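Local atomic coordinates of teichoic acid biosynthesis protein F (Staphylococcus epidermidis, PDB entry 3L7I), a protein that belongs to the proteins of teichoic acid biosynthesis and has a two-domain fold of the GT-B glycosyltransferase type. Residues 425-430 and 476-481; 470-475 and 495-500; 570-575 and 676-681. One frame throughout, in Å; residues are numbered along the deposited sequence.

Interaction 1 of 3, residues 425-430 and 476-481; sequences ARTPLY and TSRWDY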
loop_
_atom_site.group_PDB
_atom_site.type_symbol
_atom_site.label_atom_id
_atom_site.label_comp_id
_atom_site.label_asym_id
_atom_site.label_seq_id
_atom_site.Cartn_x
_atom_site.Cartn_y
_atom_site.Cartn_z
ATOM N N ALA A 425 -22.223 -0.548 -33.140
ATOM C CA ALA A 425 -22.856 -0.206 -31.872
ATOM C C ALA A 425 -21.806 0.387 -30.982
ATOM O O ALA A 425 -20.623 0.334 -31.305
ATOM C CB ALA A 425 -23.472 -1.417 -31.236
ATOM N N ARG A 426 -22.230 0.967 -29.871
ATOM C CA ARG A 426 -21.294 1.626 -28.972
ATOM C C ARG A 426 -20.296 0.611 -28.486
ATOM O O ARG A 426 -20.697 -0.491 -28.148
ATOM C CB ARG A 426 -22.035 2.222 -27.783
ATOM C CG ARG A 426 -22.928 3.342 -28.182
ATOM C CD ARG A 426 -23.875 3.636 -27.080
ATOM N NE ARG A 426 -23.130 4.135 -25.953
ATOM C CZ ARG A 426 -23.669 4.416 -24.784
ATOM N NH1 ARG A 426 -24.968 4.229 -24.625
ATOM N NH2 ARG A 426 -22.898 4.874 -23.794
ATOM N N THR A 427 -19.007 0.953 -28.474
ATOM C CA THR A 427 -18.037 0.055 -27.855
ATOM C C THR A 427 -17.602 0.647 -26.522
ATOM O O THR A 427 -17.570 1.862 -26.375
ATOM C CB THR A 427 -16.822 -0.345 -28.786
ATOM O OG1 THR A 427 -15.867 0.705 -28.826
ATOM C CG2 THR A 427 -17.257 -0.698 -30.216
ATOM N N PRO A 428 -17.299 -0.218 -25.540
ATOM C CA PRO A 428 -17.069 0.170 -24.135
ATOM C C PRO A 428 -16.062 1.310 -23.948
ATOM O O PRO A 428 -15.096 1.429 -24.701
ATOM C CB PRO A 428 -16.538 -1.112 -23.483
ATOM C CG PRO A 428 -16.985 -2.220 -24.361
ATOM C CD PRO A 428 -17.103 -1.663 -25.764
ATOM N N LEU A 429 -16.287 2.140 -22.934
ATOM C CA LEU A 429 -15.370 3.237 -22.647
ATOM C C LEU A 429 -14.033 2.806 -21.997
ATOM O O LEU A 429 -13.039 3.525 -22.097
ATOM C CB LEU A 429 -16.067 4.294 -21.812
ATOM C CG LEU A 429 -17.124 5.046 -22.599
ATOM C CD1 LEU A 429 -17.821 6.042 -21.699
ATOM C CD2 LEU A 429 -16.503 5.749 -23.796
ATOM N N TYR A 430 -13.984 1.649 -21.342
ATOM C CA TYR A 430 -12.705 1.202 -20.808
ATOM C C TYR A 430 -11.725 0.810 -21.926
ATOM O O TYR A 430 -10.542 0.655 -21.673
ATOM C CB TYR A 430 -12.852 0.082 -19.760
ATOM C CG TYR A 430 -13.733 -1.065 -20.201
ATOM C CD1 TYR A 430 -13.237 -2.064 -21.036
ATOM C CD2 TYR A 430 -15.065 -1.144 -19.788
ATOM C CE1 TYR A 430 -14.042 -3.114 -21.437
ATOM C CE2 TYR A 430 -15.878 -2.183 -20.184
ATOM C CZ TYR A 430 -15.368 -3.166 -21.017
ATOM O OH TYR A 430 -16.182 -4.207 -21.435
ATOM N N THR A 476 -19.337 8.852 -28.681
ATOM C CA THR A 476 -19.391 9.340 -30.053
ATOM C C THR A 476 -18.186 10.232 -30.345
ATOM O O THR A 476 -17.730 10.321 -31.492
ATOM C CB THR A 476 -20.685 10.081 -30.387
ATOM O OG1 THR A 476 -20.652 11.391 -29.804
ATOM C CG2 THR A 476 -21.875 9.311 -29.885
ATOM N N SER A 477 -17.656 10.881 -29.315
ATOM C CA SER A 477 -16.509 11.739 -29.541
ATOM C C SER A 477 -15.318 10.945 -30.081
ATOM O O SER A 477 -14.380 11.523 -30.614
ATOM C CB SER A 477 -16.106 12.484 -28.263
ATOM O OG SER A 477 -15.186 11.725 -27.470
ATOM N N ARG A 478 -15.350 9.631 -29.925
ATOM C CA ARG A 478 -14.240 8.789 -30.343
ATOM C C ARG A 478 -14.434 8.234 -31.768
ATOM O O ARG A 478 -13.508 7.671 -32.353
ATOM C CB ARG A 478 -14.056 7.612 -29.368
ATOM C CG ARG A 478 -14.048 7.970 -27.895
ATOM C CD ARG A 478 -13.701 6.772 -27.037
ATOM N NE ARG A 478 -14.654 5.670 -27.182
ATOM C CZ ARG A 478 -14.435 4.439 -26.721
ATOM N NH1 ARG A 478 -15.335 3.481 -26.894
ATOM N NH2 ARG A 478 -13.293 4.168 -26.092
ATOM N N TRP A 479 -15.652 8.363 -32.297
ATOM C CA TRP A 479 -15.950 7.893 -33.637
ATOM C C TRP A 479 -15.282 8.797 -34.650
ATOM O O TRP A 479 -15.630 9.972 -34.764
ATOM C CB TRP A 479 -17.451 7.894 -33.921
ATOM C CG TRP A 479 -18.298 7.006 -33.059
ATOM C CD1 TRP A 479 -17.886 6.021 -32.187
ATOM C CD2 TRP A 479 -19.717 7.005 -33.019
ATOM N NE1 TRP A 479 -18.979 5.427 -31.595
ATOM C CE2 TRP A 479 -20.113 6.018 -32.092
ATOM C CE3 TRP A 479 -20.695 7.738 -33.686
ATOM C CZ2 TRP A 479 -21.433 5.759 -31.819
ATOM C CZ3 TRP A 479 -22.001 7.483 -33.409
ATOM C CH2 TRP A 479 -22.365 6.504 -32.483
ATOM N N ASP A 480 -14.332 8.248 -35.393
ATOM C CA ASP A 480 -13.604 9.020 -36.378
ATOM C C ASP A 480 -14.443 9.121 -37.645
ATOM O O ASP A 480 -14.465 10.156 -38.305
ATOM C CB ASP A 480 -12.253 8.350 -36.660
ATOM C CG ASP A 480 -11.339 8.314 -35.432
ATOM O OD1 ASP A 480 -11.152 9.358 -34.767
ATOM O OD2 ASP A 480 -10.804 7.229 -35.139
ATOM N N TYR A 481 -15.137 8.029 -37.970
ATOM C CA TYR A 481 -16.069 7.980 -39.093
ATOM C C TYR A 481 -17.424 7.455 -38.615
ATOM O O TYR A 481 -17.484 6.566 -37.773
ATOM C CB TYR A 481 -15.519 7.081 -40.190
ATOM C CG TYR A 481 -14.327 7.672 -40.918
ATOM C CD1 TYR A 481 -14.413 8.912 -41.556
ATOM C CD2 TYR A 481 -13.117 6.990 -40.985
ATOM C CE1 TYR A 481 -13.325 9.447 -42.237
ATOM C CE2 TYR A 481 -12.036 7.520 -41.657
ATOM C CZ TYR A 481 -12.142 8.745 -42.282
ATOM O OH TYR A 481 -11.049 9.257 -42.946
#

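Interaction 2 of 3, residues 470-475 and 495-500; sequences RNFNRE and SAFWMD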
loop_
_atom_site.group_PDB
_atom_site.type_symbol
_atom_site.label_atom_id
_atom_site.label_comp_id
_atom_site.label_asym_id
_atom_site.label_seq_id
_atom_site.Cartn_x
_atom_site.Cartn_y
_atom_site.Cartn_z
ATOM N N ARG A 470 -23.901 12.237 -20.954
ATOM C CA ARG A 470 -22.474 12.479 -20.831
ATOM C C ARG A 470 -21.699 11.283 -21.375
ATOM O O ARG A 470 -20.770 11.442 -22.159
ATOM C CB ARG A 470 -22.053 12.766 -19.382
ATOM C CG ARG A 470 -20.574 12.453 -19.090
ATOM C CD ARG A 470 -20.006 13.193 -17.890
ATOM N NE ARG A 470 -20.291 12.570 -16.587
ATOM C CZ ARG A 470 -19.964 11.314 -16.260
ATOM N NH1 ARG A 470 -19.374 10.520 -17.148
ATOM N NH2 ARG A 470 -20.246 10.838 -15.048
ATOM N N ASN A 471 -22.084 10.082 -20.963
ATOM C CA ASN A 471 -21.366 8.890 -21.377
ATOM C C ASN A 471 -21.521 8.611 -22.851
ATOM O O ASN A 471 -20.588 8.131 -23.493
ATOM C CB ASN A 471 -21.815 7.673 -20.582
ATOM C CG ASN A 471 -21.246 7.659 -19.187
ATOM O OD1 ASN A 471 -20.192 8.250 -18.926
ATOM N ND2 ASN A 471 -21.950 6.998 -18.270
ATOM N N PHE A 472 -22.706 8.895 -23.382
ATOM C CA PHE A 472 -22.963 8.646 -24.779
ATOM C C PHE A 472 -22.108 9.638 -25.548
ATOM O O PHE A 472 -21.577 9.343 -26.621
ATOM C CB PHE A 472 -24.440 8.857 -25.088
ATOM C CG PHE A 472 -24.951 8.013 -26.211
ATOM C CD1 PHE A 472 -24.337 8.037 -27.451
ATOM C CD2 PHE A 472 -26.052 7.204 -26.035
ATOM C CE1 PHE A 472 -24.804 7.260 -28.480
ATOM C CE2 PHE A 472 -26.527 6.427 -27.069
ATOM C CZ PHE A 472 -25.907 6.461 -28.287
ATOM N N ASN A 473 -21.959 10.823 -24.988
ATOM C CA ASN A 473 -21.220 11.864 -25.656
ATOM C C ASN A 473 -19.764 11.471 -25.721
ATOM O O ASN A 473 -19.095 11.743 -26.712
ATOM C CB ASN A 473 -21.406 13.203 -24.923
ATOM C CG ASN A 473 -20.730 14.356 -25.640
ATOM O OD1 ASN A 473 -20.181 14.183 -26.735
ATOM N ND2 ASN A 473 -20.755 15.534 -25.026
ATOM N N ARG A 474 -19.283 10.825 -24.659
ATOM C CA ARG A 474 -17.914 10.335 -24.589
ATOM C C ARG A 474 -17.619 9.340 -25.719
ATOM O O ARG A 474 -16.549 9.388 -26.338
ATOM C CB ARG A 474 -17.656 9.659 -23.240
ATOM C CG ARG A 474 -17.139 10.564 -22.143
ATOM C CD ARG A 474 -17.048 9.843 -20.773
ATOM N NE ARG A 474 -17.304 10.774 -19.662
ATOM C CZ ARG A 474 -16.668 10.764 -18.485
ATOM N NH1 ARG A 474 -15.710 9.864 -18.251
ATOM N NH2 ARG A 474 -16.970 11.660 -17.539
ATOM N N GLU A 475 -18.564 8.431 -25.973
ATOM C CA GLU A 475 -18.390 7.390 -26.975
ATOM C C GLU A 475 -18.390 7.969 -28.377
ATOM O O GLU A 475 -17.524 7.623 -29.183
ATOM C CB GLU A 475 -19.470 6.316 -26.840
ATOM C CG GLU A 475 -19.708 5.422 -28.081
ATOM C CD GLU A 475 -18.506 4.554 -28.468
ATOM O OE1 GLU A 475 -17.439 4.719 -27.825
ATOM O OE2 GLU A 475 -18.620 3.730 -29.412
ATOM N N SER A 495 -27.042 16.282 -34.585
ATOM C CA SER A 495 -27.610 16.719 -33.315
ATOM C C SER A 495 -27.586 15.640 -32.217
ATOM O O SER A 495 -27.156 15.891 -31.090
ATOM C CB SER A 495 -29.062 17.180 -33.546
ATOM O OG SER A 495 -29.847 17.136 -32.354
ATOM N N ALA A 496 -28.066 14.445 -32.559
ATOM C CA ALA A 496 -28.310 13.371 -31.594
ATOM C C ALA A 496 -27.033 12.718 -31.081
ATOM O O ALA A 496 -27.018 12.126 -29.992
ATOM C CB ALA A 496 -29.232 12.313 -32.197
ATOM N N PHE A 497 -25.967 12.824 -31.869
ATOM C CA PHE A 497 -24.704 12.199 -31.519
ATOM C C PHE A 497 -23.571 13.197 -31.334
ATOM O O PHE A 497 -22.417 12.795 -31.218
ATOM C CB PHE A 497 -24.292 11.199 -32.601
ATOM C CG PHE A 497 -25.099 9.934 -32.612
ATOM C CD1 PHE A 497 -25.305 9.241 -33.807
ATOM C CD2 PHE A 497 -25.645 9.434 -31.439
ATOM C CE1 PHE A 497 -26.051 8.057 -33.824
ATOM C CE2 PHE A 497 -26.385 8.266 -31.443
ATOM C CZ PHE A 497 -26.592 7.572 -32.628
ATOM N N TRP A 498 -23.888 14.488 -31.312
ATOM C CA TRP A 498 -22.855 15.510 -31.210
ATOM C C TRP A 498 -21.779 15.253 -32.269
ATOM O O TRP A 498 -20.605 15.066 -31.923
ATOM C CB TRP A 498 -22.181 15.475 -29.821
ATOM C CG TRP A 498 -23.084 15.511 -28.588
ATOM C CD1 TRP A 498 -23.537 16.625 -27.923
ATOM C CD2 TRP A 498 -23.606 14.385 -27.866
ATOM N NE1 TRP A 498 -24.321 16.259 -26.862
ATOM C CE2 TRP A 498 -24.377 14.894 -26.796
ATOM C CE3 TRP A 498 -23.508 12.997 -28.031
ATOM C CZ2 TRP A 498 -25.042 14.070 -25.895
ATOM C CZ3 TRP A 498 -24.167 12.170 -27.127
ATOM C CH2 TRP A 498 -24.920 12.715 -26.067
ATOM N N MET A 499 -22.153 15.206 -33.543
ATOM C CA MET A 499 -21.180 14.878 -34.591
ATOM C C MET A 499 -20.924 16.055 -35.525
ATOM O O MET A 499 -21.786 16.910 -35.699
ATOM C CB MET A 499 -21.663 13.682 -35.416
ATOM C CG MET A 499 -21.606 12.360 -34.694
ATOM S SD MET A 499 -19.953 11.654 -34.771
ATOM C CE MET A 499 -19.488 12.227 -36.388
ATOM N N ASP A 500 -19.742 16.105 -36.127
ATOM C CA ASP A 500 -19.495 17.075 -37.184
ATOM C C ASP A 500 -19.931 16.435 -38.488
ATOM O O ASP A 500 -19.793 15.231 -38.647
ATOM C CB ASP A 500 -18.008 17.425 -37.276
ATOM C CG ASP A 500 -17.423 17.890 -35.952
ATOM O OD1 ASP A 500 -18.015 18.789 -35.307
ATOM O OD2 ASP A 500 -16.353 17.361 -35.570
#

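Interaction 3 of 3, residues 570-575 and 676-681; sequences YKELGD and ELKNLD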
loop_
_atom_site.group_PDB
_atom_site.type_symbol
_atom_site.label_atom_id
_atom_site.label_comp_id
_atom_site.label_asym_id
_atom_site.label_seq_id
_atom_site.Cartn_x
_atom_site.Cartn_y
_atom_site.Cartn_z
ATOM N N TYR A 570 -54.207 -17.697 -41.270
ATOM C CA TYR A 570 -54.139 -19.043 -41.819
ATOM C C TYR A 570 -55.358 -19.350 -42.689
ATOM O O TYR A 570 -55.217 -19.869 -43.782
ATOM C CB TYR A 570 -54.021 -20.035 -40.660
ATOM C CG TYR A 570 -53.680 -21.465 -41.003
ATOM C CD1 TYR A 570 -52.927 -21.808 -42.135
ATOM C CD2 TYR A 570 -54.083 -22.476 -40.167
ATOM C CE1 TYR A 570 -52.620 -23.136 -42.408
ATOM C CE2 TYR A 570 -53.786 -23.779 -40.437
ATOM C CZ TYR A 570 -53.056 -24.113 -41.541
ATOM O OH TYR A 570 -52.788 -25.456 -41.718
ATOM N N LYS A 571 -56.551 -19.016 -42.194
ATOM C CA LYS A 571 -57.802 -19.182 -42.945
ATOM C C LYS A 571 -57.844 -18.359 -44.243
ATOM O O LYS A 571 -58.336 -18.824 -45.272
ATOM C CB LYS A 571 -59.002 -18.792 -42.072
ATOM C CG LYS A 571 -59.597 -19.921 -41.230
ATOM C CD LYS A 571 -60.761 -19.413 -40.337
ATOM C CE LYS A 571 -61.812 -20.497 -40.031
ATOM N NZ LYS A 571 -61.272 -21.721 -39.353
ATOM N N GLU A 572 -57.316 -17.139 -44.175
ATOM C CA GLU A 572 -57.489 -16.140 -45.231
ATOM C C GLU A 572 -56.378 -16.131 -46.260
ATOM O O GLU A 572 -56.563 -15.644 -47.368
ATOM C CB GLU A 572 -57.591 -14.730 -44.623
ATOM C CG GLU A 572 -58.907 -14.429 -43.932
ATOM C CD GLU A 572 -60.101 -14.459 -44.884
ATOM O OE1 GLU A 572 -59.965 -13.959 -46.020
ATOM O OE2 GLU A 572 -61.176 -14.973 -44.498
ATOM N N LEU A 573 -55.218 -16.647 -45.888
ATOM C CA LEU A 573 -54.033 -16.479 -46.712
ATOM C C LEU A 573 -53.209 -17.755 -46.808
ATOM O O LEU A 573 -52.277 -17.830 -47.605
ATOM C CB LEU A 573 -53.158 -15.349 -46.143
ATOM C CG LEU A 573 -53.810 -13.971 -46.077
ATOM C CD1 LEU A 573 -52.980 -12.986 -45.291
ATOM C CD2 LEU A 573 -54.054 -13.461 -47.473
ATOM N N GLY A 574 -53.559 -18.752 -46.005
ATOM C CA GLY A 574 -52.773 -19.966 -45.891
ATOM C C GLY A 574 -52.543 -20.791 -47.148
ATOM O O GLY A 574 -51.798 -21.775 -47.111
ATOM N N ASP A 575 -53.170 -20.409 -48.254
ATOM C CA ASP A 575 -53.024 -21.165 -49.492
ATOM C C ASP A 575 -52.228 -20.368 -50.507
ATOM O O ASP A 575 -51.737 -20.916 -51.486
ATOM C CB ASP A 575 -54.386 -21.563 -50.085
ATOM C CG ASP A 575 -55.072 -22.701 -49.314
ATOM O OD1 ASP A 575 -54.372 -23.559 -48.716
ATOM O OD2 ASP A 575 -56.327 -22.743 -49.326
ATOM N N GLU A 676 -56.679 -7.090 -47.189
ATOM C CA GLU A 676 -55.800 -6.337 -48.083
ATOM C C GLU A 676 -54.696 -7.197 -48.734
ATOM O O GLU A 676 -54.489 -7.128 -49.950
ATOM C CB GLU A 676 -55.187 -5.159 -47.322
ATOM C CG GLU A 676 -54.524 -4.112 -48.195
ATOM C CD GLU A 676 -55.448 -2.968 -48.547
ATOM O OE1 GLU A 676 -56.537 -3.224 -49.120
ATOM O OE2 GLU A 676 -55.077 -1.809 -48.257
ATOM N N LEU A 677 -53.991 -7.988 -47.918
ATOM C CA LEU A 677 -52.987 -8.965 -48.388
ATOM C C LEU A 677 -53.479 -9.940 -49.492
ATOM O O LEU A 677 -52.680 -10.483 -50.269
ATOM C CB LEU A 677 -52.463 -9.783 -47.200
ATOM C CG LEU A 677 -51.311 -9.267 -46.321
ATOM C CD1 LEU A 677 -50.956 -7.816 -46.585
ATOM C CD2 LEU A 677 -51.586 -9.476 -44.822
ATOM N N LYS A 678 -54.786 -10.182 -49.542
ATOM C CA LYS A 678 -55.341 -11.133 -50.496
ATOM C C LYS A 678 -54.745 -10.863 -51.872
ATOM O O LYS A 678 -54.349 -11.783 -52.586
ATOM C CB LYS A 678 -56.861 -11.001 -50.553
ATOM C CG LYS A 678 -57.593 -12.305 -50.731
ATOM C CD LYS A 678 -57.188 -13.285 -49.648
ATOM C CE LYS A 678 -58.386 -14.073 -49.171
ATOM N NZ LYS A 678 -59.334 -13.144 -48.515
ATOM N N ASN A 679 -54.667 -9.581 -52.217
ATOM C CA ASN A 679 -54.219 -9.142 -53.528
ATOM C C ASN A 679 -53.085 -8.122 -53.425
ATOM O O ASN A 679 -53.317 -6.906 -53.430
ATOM C CB ASN A 679 -55.400 -8.547 -54.293
ATOM C CG ASN A 679 -55.026 -8.101 -55.687
ATOM O OD1 ASN A 679 -53.870 -8.224 -56.095
ATOM N ND2 ASN A 679 -56.004 -7.577 -56.430
ATOM N N LEU A 680 -51.854 -8.623 -53.327
ATOM C CA LEU A 680 -50.695 -7.748 -53.190
ATOM C C LEU A 680 -50.599 -6.712 -54.314
ATOM O O LEU A 680 -50.376 -5.528 -54.052
ATOM C CB LEU A 680 -49.391 -8.547 -53.085
ATOM C CG LEU A 680 -48.867 -8.799 -51.669
ATOM C CD1 LEU A 680 -47.381 -9.098 -51.698
ATOM C CD2 LEU A 680 -49.144 -7.609 -50.769
ATOM N N ASP A 681 -50.773 -7.152 -55.557
ATOM C CA ASP A 681 -50.591 -6.263 -56.699
ATOM C C ASP A 681 -51.423 -4.997 -56.578
ATOM O O ASP A 681 -50.978 -3.917 -56.968
ATOM C CB ASP A 681 -50.926 -6.972 -58.009
ATOM C CG ASP A 681 -49.889 -8.024 -58.393
ATOM O OD1 ASP A 681 -48.743 -7.974 -57.874
ATOM O OD2 ASP A 681 -50.231 -8.896 -59.231
#

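Interaction 1 of 3, residues 425-430 and 476-481
R478 reaches across to T427, P428 and L429, joining two loops of one Rossmann-like half of a GT-B fold: 425-430 follows strand 418-423, whereas the other segment, 476-481, leads from helix 465-476 into strand 481-484. A type I beta turn from T476 to W479, closed by W479 N to T476 O at 3.0 Å, presents the arginine.

The polar part centres on one nitrogen. R478 NH1 donates to P428 O at 3.0 Å; the bond is bent, with an N-H...O angle of 142°, and the donor stands 62° out of the carbonyl plane rather than on a lone pair. T427 O is also close to NH1, but its angle is too poor for a hydrogen bond. The same NH1 makes a salt bridge to E475, whose carboxylate also accepts from T427 N and W479 NE1, so this one acidic group links both loops.

The van der Waals part is a methyl packed on the guanidinium. With the R478 chain bent at chi3 (-61°), the guanidinium turns one face to L429, while the P428 and T427 carbonyl oxygens lie near its edge. L429 CD2 sits over the centre of that face, 3.8 Å from R478 CZ.

Interaction 2 of 3, residues 470-475 and 495-500
Two torsions set N473 against W498: the amide of N473 extends away from its own backbone nitrogen (chi1 -176°), while the indole of W498 leaves with CG opposite its carbonyl carbon, and the two flat groups come to lie one over the other. Their planes differ by 14°, which makes this an amide-on-ring stack. N473 CG lies over the centre of the indole, 3.6 Å from W498 CD2. N473 CB adds a CH-pi contact, 3.5 Å from the centroid of the six-membered ring and almost on its normal. N473 CA lies over the same face. On the opposite face A496 O lies toward the rim.

F472 makes the second part of the contact. Its CB is 3.9 Å from W498 CZ3, the two side chains crossing at about a right angle. Its ring runs near parallel to that of F497, with planes at 20°, but the centroids are 5.6 Å apart and the rings barely overlap; the touching is done by F472 CE1 and F497 CE2.

The arrangement joins helix 465-476 to the chain as it leaves helix 487-496, in the same Rossmann-like half of the GT-B fold. F497 is the first residue beyond that helix to abandon helical angles; W498 follows with positive phi, and its side chain sets out toward the partner helix. F497 also meets W443 and W479 edge-to-face, while R426 makes a cation-pi contact with F472.

A polar link, T476 OG1 to F497 O, comes one residue beyond 470-475. Between the two segments themselves no hydrogen bond forms, which is consistent with packing and dispersion, the pi surface of W498 receiving the N473 amide.

Interaction 3 of 3, residues 570-575 and 676-681
E572 and K678 form the polar link between helix 566-573 and segment 676-681, where helices 670-677 and 680-686 meet. K678 NZ donates to E572 OE1 at 2.7 Å in a salt bridge, meeting the carboxylate oxygen nearly along its C-O axis. Both chains curl to make it: E572 bends at chi2 (-63°), and the lysine bends at chi2, chi3 and chi4, which brings its ammonium to the E572 carboxylate. OE1 has a second cationic partner in K675, and two lysines round one carboxylate oxygen would probably favour its ionised form.

These helices belong to the second Rossmann-like half of the GT-B fold, built round the parallel sheet that includes strands 539-543 and 637-640. L677 packs on I541 and F638 of those strands, which sets the L677 side of the contact against the sheet.

The apolar part is carried by L573, whose CD1 packs mainly on L677. CD1 lies 3.8 Å from L677 CB, and L677 CD2 meets the same methyl, the two leucines crossing at about a right angle. The other branch, L573 CD2, also reaches the aliphatic chain of K678, 3.8 Å from its CD.

Overall arrangement
Interactions 1 and 2 are adjoining parts of one packed region: their centres are 9 Å apart, their segments alternate along the chain, and T476 OG1 to F497 O, probably a hydrogen bond, connects them directly. Both draw on helix 465-476 and its exit. Interaction 3 lies about 46 Å from either, centre to centre, in the other half of the fold. All three are partly buried, but interaction 3 is the most peripheral, about 30 Å from the chain's centre against 16 and 19 Å. Chemically, interaction 1 relies on a guanidinium shared between a backbone oxygen and the E475 carboxylate, interaction 2 on aromatic and amide surfaces, and interaction 3 combines buried leucines with an ion pair whose lysine is exposed.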